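PDB 1YQE: D-aminoacyl-tRNA deacylase from Archaeoglobus fulgidus, which probably hydrolyses D-aminoacyl-tRNAs to free tRNA and D-amino acids, using zinc as cofactor and so countering the toxicity of mischarged tRNA. Local coordinates for residues N119-L124 with E205-T210; T210-G215 with K277-V282. All blocks are in the same frame, centred on the assembly; numbering follows the deposited sequence.

Contact 1: residues N119-L124 with E205-T210; sequences NYVLAL and EIMLTT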
# COMPACT_ATOMS: atom_id res chain seq x y z
N ASN A 119 1.85 10.24 -1.28
CA ASN A 119 2.40 10.99 -2.40
C ASN A 119 2.05 10.33 -3.73
O ASN A 119 1.82 11.00 -4.74
CB ASN A 119 3.92 11.16 -2.23
CG ASN A 119 4.25 12.08 -1.07
OD1 ASN A 119 3.58 13.09 -0.87
ND2 ASN A 119 5.28 11.74 -0.31
N TYR A 120 1.99 9.00 -3.72
CA TYR A 120 1.62 8.26 -4.91
C TYR A 120 0.17 8.57 -5.28
O TYR A 120 -0.14 8.87 -6.43
CB TYR A 120 1.75 6.75 -4.67
CG TYR A 120 1.13 5.92 -5.77
CD1 TYR A 120 1.81 5.67 -6.96
CD2 TYR A 120 -0.17 5.40 -5.63
CE1 TYR A 120 1.23 4.92 -7.98
CE2 TYR A 120 -0.76 4.65 -6.65
CZ TYR A 120 -0.05 4.42 -7.82
OH TYR A 120 -0.61 3.67 -8.84
N VAL A 121 -0.72 8.49 -4.30
CA VAL A 121 -2.13 8.75 -4.55
C VAL A 121 -2.40 10.15 -5.08
O VAL A 121 -3.21 10.34 -5.99
CB VAL A 121 -2.97 8.48 -3.29
CG1 VAL A 121 -4.41 8.95 -3.49
CG2 VAL A 121 -2.94 6.99 -2.97
N LEU A 122 -1.73 11.16 -4.51
CA LEU A 122 -1.95 12.52 -4.98
C LEU A 122 -1.39 12.72 -6.39
O LEU A 122 -1.95 13.50 -7.18
CB LEU A 122 -1.33 13.52 -4.01
CG LEU A 122 -1.95 13.56 -2.61
CD1 LEU A 122 -1.25 14.61 -1.77
CD2 LEU A 122 -3.45 13.86 -2.70
N ALA A 123 -0.30 12.02 -6.71
CA ALA A 123 0.31 12.11 -8.03
C ALA A 123 -0.57 11.39 -9.05
O ALA A 123 -0.60 11.73 -10.23
CB ALA A 123 1.70 11.49 -8.02
N LEU A 124 -1.29 10.37 -8.58
CA LEU A 124 -2.19 9.61 -9.44
C LEU A 124 -3.44 10.46 -9.70
O LEU A 124 -3.88 10.58 -10.84
CB LEU A 124 -2.60 8.29 -8.76
CG LEU A 124 -3.59 7.39 -9.52
CD1 LEU A 124 -2.96 6.89 -10.80
CD2 LEU A 124 -4.00 6.22 -8.64
N GLU A 205 -11.60 8.53 0.30
CA GLU A 205 -11.91 9.95 0.20
C GLU A 205 -10.90 10.75 1.03
O GLU A 205 -10.45 11.83 0.63
CB GLU A 205 -13.33 10.22 0.71
CG GLU A 205 -14.38 9.34 0.06
CD GLU A 205 -15.75 9.46 0.70
OE1 GLU A 205 -15.82 9.57 1.94
OE2 GLU A 205 -16.76 9.43 -0.04
N ILE A 206 -10.53 10.20 2.18
CA ILE A 206 -9.56 10.86 3.05
C ILE A 206 -8.19 10.92 2.36
O ILE A 206 -7.49 11.93 2.45
CB ILE A 206 -9.46 10.13 4.43
CG1 ILE A 206 -10.72 10.45 5.25
CG2 ILE A 206 -8.20 10.59 5.19
CD1 ILE A 206 -10.87 9.64 6.53
N MET A 207 -7.82 9.85 1.65
CA MET A 207 -6.54 9.80 0.94
C MET A 207 -6.49 10.82 -0.20
O MET A 207 -5.44 11.42 -0.46
CB MET A 207 -6.30 8.41 0.36
CG MET A 207 -5.89 7.36 1.38
SD MET A 207 -4.26 7.75 2.09
CE MET A 207 -3.18 7.07 0.85
N LEU A 208 -7.61 11.01 -0.87
CA LEU A 208 -7.67 11.94 -2.00
C LEU A 208 -7.89 13.42 -1.68
O LEU A 208 -7.52 14.28 -2.48
CB LEU A 208 -8.77 11.49 -2.97
CG LEU A 208 -8.57 10.19 -3.75
CD1 LEU A 208 -9.90 9.72 -4.33
CD2 LEU A 208 -7.55 10.41 -4.85
N THR A 209 -8.47 13.72 -0.51
CA THR A 209 -8.78 15.12 -0.20
C THR A 209 -8.31 15.73 1.12
O THR A 209 -8.59 16.91 1.37
CB THR A 209 -10.29 15.35 -0.27
OG1 THR A 209 -10.93 14.66 0.82
CG2 THR A 209 -10.85 14.82 -1.59
N THR A 210 -7.61 14.97 1.96
CA THR A 210 -7.16 15.51 3.23
C THR A 210 -5.64 15.44 3.42
O THR A 210 -4.91 15.01 2.53
CB THR A 210 -7.84 14.80 4.42
OG1 THR A 210 -7.35 13.46 4.51
CG2 THR A 210 -9.36 14.76 4.22
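Val121 and Leu122 meet Met207 and Leu208 where two helices cross. Helix 114-125 packs beside strand 135-138 of the mixed sheet, and helix 201-209 is the helix of a beta-alpha-beta crossover in the four-stranded parallel sheet, linking strands 189-194 and 212-218. The contact therefore joins the two sheet systems. The axes of the short segments pass 9.3 Å apart at -73°, a steep crossing, consistent with the small buried area of 208 Å². The CA atoms of Leu122 and Leu208, 6.5 Å apart, are the nearest pair across it.

Val121 points its CB toward the other helix and divides its two methyls between two partners. CG1, anti to the backbone N (chi1 171°), touches Leu208 CD2 at 3.7 Å, while CG2 meets Met207 CE at 3.8 Å. Met207 is bent at both chi2 and chi3, and the second bend places CE, the atom that makes its closest side-chain contact with Val121. Phe136 of strand 135-138 touches both Val121 and Leu208, extending the apolar patch toward the mixed sheet.

Leu122 lies against backbone instead: its CD2 rests 3.9 Å from Met207 O. That carbonyl accepts from Lys118 NZ and Leu208 O from Arg125 NH1, so two basic side chains of helix 114-125 reach the C-terminal end of helix 201-209, where positive charge is likely to be favourable. At this end two threonines bond back to the preceding turn: Thr209 OG1 donates to Glu205 O at 2.9 Å, and Thr210 OG1 reaches Ile206 O at 2.6 Å, from the face opposite to Thr210 N.

Contact 2: residues T210-G215 with K277-V282; sequences TTFTFG and KDFRLV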
# COMPACT_ATOMS: atom_id res chain seq x y z
N THR A 210 -7.61 14.97 1.96
CA THR A 210 -7.16 15.51 3.23
C THR A 210 -5.64 15.44 3.42
O THR A 210 -4.91 15.01 2.53
CB THR A 210 -7.84 14.80 4.42
OG1 THR A 210 -7.35 13.46 4.51
CG2 THR A 210 -9.36 14.76 4.22
N THR A 211 -5.17 15.86 4.59
CA THR A 211 -3.75 15.83 4.91
C THR A 211 -3.42 14.53 5.65
O THR A 211 -2.36 14.41 6.25
CB THR A 211 -3.36 17.02 5.80
OG1 THR A 211 -4.16 17.00 7.00
CG2 THR A 211 -3.60 18.35 5.07
N PHE A 212 -4.34 13.58 5.58
CA PHE A 212 -4.16 12.30 6.25
C PHE A 212 -3.82 11.16 5.30
O PHE A 212 -4.28 11.12 4.16
CB PHE A 212 -5.43 11.90 7.01
CG PHE A 212 -5.38 12.19 8.48
CD1 PHE A 212 -5.75 13.44 8.97
CD2 PHE A 212 -4.99 11.20 9.38
CE1 PHE A 212 -5.74 13.71 10.33
CE2 PHE A 212 -4.97 11.46 10.75
CZ PHE A 212 -5.35 12.71 11.23
N THR A 213 -3.00 10.24 5.79
CA THR A 213 -2.63 9.07 5.02
C THR A 213 -2.86 7.92 5.98
O THR A 213 -3.12 8.13 7.16
CB THR A 213 -1.16 9.09 4.57
OG1 THR A 213 -0.93 7.95 3.73
CG2 THR A 213 -0.21 9.03 5.77
N PHE A 214 -2.77 6.70 5.46
CA PHE A 214 -2.99 5.51 6.28
C PHE A 214 -1.83 4.54 6.19
O PHE A 214 -1.06 4.56 5.22
CB PHE A 214 -4.25 4.77 5.81
CG PHE A 214 -5.53 5.51 6.06
CD1 PHE A 214 -6.20 5.36 7.27
CD2 PHE A 214 -6.03 6.39 5.12
CE1 PHE A 214 -7.37 6.08 7.53
CE2 PHE A 214 -7.20 7.12 5.36
CZ PHE A 214 -7.87 6.96 6.58
N GLY A 215 -1.70 3.72 7.22
CA GLY A 215 -0.69 2.69 7.24
C GLY A 215 -1.53 1.46 6.94
O GLY A 215 -1.62 1.01 5.80
N LYS A 277 -13.71 16.85 7.18
CA LYS A 277 -14.10 18.24 7.36
C LYS A 277 -13.00 19.17 7.88
O LYS A 277 -12.82 20.27 7.35
CB LYS A 277 -15.30 18.31 8.31
CG LYS A 277 -15.71 19.72 8.73
CD LYS A 277 -16.74 19.67 9.85
CE LYS A 277 -17.09 21.06 10.37
NZ LYS A 277 -17.72 21.90 9.32
N ASP A 278 -12.26 18.74 8.89
CA ASP A 278 -11.22 19.58 9.47
C ASP A 278 -9.80 19.45 8.90
O ASP A 278 -8.91 20.19 9.30
CB ASP A 278 -11.15 19.38 10.99
CG ASP A 278 -12.48 19.65 11.68
OD1 ASP A 278 -13.23 20.54 11.21
OD2 ASP A 278 -12.77 18.99 12.70
N PHE A 279 -9.59 18.53 7.96
CA PHE A 279 -8.26 18.34 7.40
C PHE A 279 -8.17 18.35 5.88
O PHE A 279 -7.37 17.63 5.30
CB PHE A 279 -7.68 17.02 7.92
CG PHE A 279 -7.52 16.98 9.42
CD1 PHE A 279 -6.29 17.29 10.00
CD2 PHE A 279 -8.59 16.62 10.23
CE1 PHE A 279 -6.14 17.25 11.39
CE2 PHE A 279 -8.44 16.58 11.62
CZ PHE A 279 -7.22 16.89 12.20
N ARG A 280 -8.98 19.18 5.23
CA ARG A 280 -8.97 19.26 3.77
C ARG A 280 -7.68 19.83 3.19
O ARG A 280 -6.97 20.58 3.86
CB ARG A 280 -10.14 20.11 3.26
CG ARG A 280 -11.52 19.62 3.66
CD ARG A 280 -12.59 20.31 2.82
NE ARG A 280 -12.43 21.76 2.83
CZ ARG A 280 -13.16 22.60 2.09
NH1 ARG A 280 -14.10 22.13 1.27
NH2 ARG A 280 -12.94 23.90 2.16
N LEU A 281 -7.44 19.46 1.97
CA LEU A 281 -6.30 19.99 1.27
C LEU A 281 -6.81 21.15 0.39
O LEU A 281 -7.99 21.20 0.08
CB LEU A 281 -5.81 19.09 0.13
CG LEU A 281 -5.16 17.77 0.47
CD1 LEU A 281 -4.94 16.94 -0.78
CD2 LEU A 281 -3.86 17.98 1.21
N VAL A 282 -6.69 22.12 0.33
CA VAL A 282 -6.25 22.83 -0.91
C VAL A 282 -5.59 24.14 -0.53
O VAL A 282 -4.92 24.24 0.51
CB VAL A 282 -7.37 23.14 -1.94
CG1 VAL A 282 -7.62 21.92 -2.82
CG2 VAL A 282 -8.66 23.55 -1.23
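Phe279 CG stands anti to its own carbonyl carbon, on a CB that points toward 210-215. Phe212 chi1, at -99°, lies off the staggered positions; the ring beyond it presents CE1 to Phe279. The result is a T-shaped pair: ring centroids are 5.0 Å apart, the planes stand at 88°, and Phe212 CE1 sits 3.6 Å above the centre of the Phe279 face. Thr211 OG1 approaches the same Phe279 ring at its edge, near CD1. An alanine in place of Phe279 would probably leave the edge of Phe212 without the ring face it points into, opening a gap against CE1. Tyr242 is another edge-to-face partner of Phe212.

The backbones meet in a single beta bridge, Thr210 with Arg280, CA to CA 4.2 Å. This sets the C-terminal tail beside the start of 212-218, an outermost strand of the parallel sheet. Thr211 N donates to Phe279 O at 2.9 Å; the N-H...O angle is 135°, so the bond is bent, though the donor lies nearly in line with the carbonyl. The same oxygen packs tightly against Thr210, only 3.0 Å from its CA. Thr210 also forms an ST turn, the same OG1 that donates to Ile206 O accepting from Phe212 N at 3.2 Å. Beyond the bridge, Leu281 lays CD2 3.4 Å from Thr210 O, and that methyl also meets Thr211 CG2 at 3.9 Å.

How the contacts relate
Along the chain contact 1 comes first and contact 2 follows from Thr210, which belongs to both and is the residue at which helix 201-209 gives way to strand 212-218. Their centres lie about 9 Å apart. A probable hydrogen bond from Leu281 N to Thr209 O (2.9 Å) ties the C-terminal tail of contact 2 to the helix end of contact 1, and Leu281 also touches Leu122 of helix 114-125. Within the helix-to-strand half of the beta-alpha-beta unit, Met207 SD packs on Thr213 CA at 3.6 Å. One helix-to-strand junction thus meets helix 114-125 and the last residues of the chain, bringing three sequence-distant pieces together.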